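Local coordinates for protein alpha-1,6-mannanase (Bacteroides thetaiotaomicron, PDB 4V1S) that probably hydrolyses alpha-1,6-mannosidic linkages of mannans, as a glycoside hydrolase of family GH76 from a gut bacterium, at residues Ile187-Gln190 and Ser195-Val198. Numbering follows the deposited sequence.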
loop_
_atom_site.group_PDB
_atom_site.type_symbol
_atom_site.label_atom_id
_atom_site.label_comp_id
_atom_site.label_asym_id
_atom_site.label_seq_id
_atom_site.Cartn_x
_atom_site.Cartn_y
_atom_site.Cartn_z
ATOM N N ILE A 187 -6.431 0.189 16.498
ATOM C CA ILE A 187 -5.719 -1.069 16.276
ATOM C C ILE A 187 -4.240 -0.873 16.617
ATOM O O ILE A 187 -3.612 0.079 16.177
ATOM C CB ILE A 187 -5.908 -1.545 14.817
ATOM C CG1 ILE A 187 -7.386 -1.831 14.565
ATOM C CG2 ILE A 187 -5.040 -2.782 14.478
ATOM C CD1 ILE A 187 -7.742 -2.123 13.121
ATOM N N TYR A 188 -3.702 -1.813 17.402
ATOM C CA TYR A 188 -2.314 -1.804 17.781
ATOM C C TYR A 188 -1.416 -1.892 16.565
ATOM O O TYR A 188 -1.773 -2.498 15.563
ATOM C CB TYR A 188 -1.982 -2.977 18.712
ATOM C CG TYR A 188 -2.767 -3.014 19.983
ATOM C CD1 TYR A 188 -2.399 -2.245 21.088
ATOM C CD2 TYR A 188 -3.890 -3.818 20.076
ATOM C CE1 TYR A 188 -3.148 -2.290 22.249
ATOM C CE2 TYR A 188 -4.633 -3.866 21.234
ATOM C CZ TYR A 188 -4.255 -3.099 22.307
ATOM O OH TYR A 188 -4.999 -3.154 23.446
ATOM N N PHE A 189 -0.200 -1.353 16.674
ATOM C CA PHE A 189 0.751 -1.565 15.617
ATOM C C PHE A 189 1.068 -3.030 15.403
ATOM O O PHE A 189 1.079 -3.488 14.276
ATOM C CB PHE A 189 2.046 -0.821 15.961
ATOM C CG PHE A 189 3.092 -0.846 14.876
ATOM C CD1 PHE A 189 2.780 -0.457 13.577
ATOM C CD2 PHE A 189 4.377 -1.325 15.144
ATOM C CE1 PHE A 189 3.734 -0.512 12.581
ATOM C CE2 PHE A 189 5.349 -1.361 14.144
ATOM C CZ PHE A 189 5.021 -0.966 12.858
ATOM N N GLN A 190 1.357 -3.736 16.506
ATOM C CA GLN A 190 1.880 -5.079 16.408
ATOM C C GLN A 190 1.426 -6.017 17.539
ATOM O O GLN A 190 0.887 -5.582 18.578
ATOM C CB GLN A 190 3.364 -5.056 16.332
ATOM C CG GLN A 190 4.039 -4.727 17.637
ATOM C CD GLN A 190 5.544 -4.635 17.472
ATOM O OE1 GLN A 190 6.220 -5.583 17.033
ATOM N NE2 GLN A 190 6.073 -3.493 17.812
ATOM N N SER A 195 10.527 -3.478 21.651
ATOM C CA SER A 195 11.228 -2.212 21.845
ATOM C C SER A 195 10.305 -0.993 21.715
ATOM O O SER A 195 10.554 0.031 22.324
ATOM C CB SER A 195 12.414 -2.099 20.880
ATOM O OG SER A 195 11.983 -2.247 19.536
ATOM N N LEU A 196 9.242 -1.100 20.925
ATOM C CA LEU A 196 8.338 0.034 20.741
ATOM C C LEU A 196 7.346 0.128 21.864
ATOM O O LEU A 196 6.804 -0.895 22.303
ATOM C CB LEU A 196 7.531 -0.105 19.457
ATOM C CG LEU A 196 8.289 0.106 18.155
ATOM C CD1 LEU A 196 7.317 -0.122 17.011
ATOM C CD2 LEU A 196 8.910 1.500 18.059
ATOM N N PRO A 197 7.052 1.360 22.299
ATOM C CA PRO A 197 5.982 1.470 23.287
ATOM C C PRO A 197 4.633 1.032 22.702
ATOM O O PRO A 197 4.382 1.212 21.502
ATOM C CB PRO A 197 5.975 2.963 23.659
ATOM C CG PRO A 197 6.725 3.661 22.582
ATOM C CD PRO A 197 7.590 2.669 21.878
ATOM N N VAL A 198 3.784 0.464 23.545
ATOM C CA VAL A 198 2.474 -0.005 23.107
ATOM C C VAL A 198 1.697 1.205 22.554
ATOM O O VAL A 198 1.569 2.245 23.198
ATOM C CB VAL A 198 1.690 -0.697 24.242
ATOM C CG1 VAL A 198 0.314 -1.154 23.763
ATOM C CG2 VAL A 198 2.459 -1.893 24.777
#
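Two arms of one surface loop meet here, in the connection from helix 162-177 to strand 199-201 of this helix-rich GH76 fold. Tyr188, Phe189 and Gln190 on the outgoing arm face Leu196 and Val198 on the returning arm. No hydrogen bond links residues 187-190 to 195-198; their contact is side-chain packing. It is small, burying 158 Å² in all.

Leu196 makes the largest contribution. Its CD1 methyl approaches the Phe189 ring obliquely, 3.7 Å from Phe189 CD2 and equally near Phe189 CE2. Phe189 CB points toward the returning arm, and CG anti to the backbone N (chi1 -174°) carries the ring on to Leu196. The same methyl also packs against the Gln190 side chain, which crosses that of Leu196 at about a right angle.

Phe141, just before helix 142-159, packs edge-to-face with the Phe189 ring, and a glycerol molecule, probably from the crystallisation liquor, lies close to the Phe189 side chain. The Tyr188 OH is hydrogen-bonded to Asp180 OD2, and the phenol also has a cation-pi contact with Lys200. Backbone bonds of Ile187 to Asn201 and Phe189 to Gln199 tie the outgoing arm to strand 199-201.

Further along, Val198 meets Tyr188, the pair whose CA atoms lie nearest across the loop, 7.4 Å apart. Val198 CG1, anti to the backbone N (chi1 179°), approaches the phenol ring obliquely and stops 3.9 Å from Tyr188 CE1.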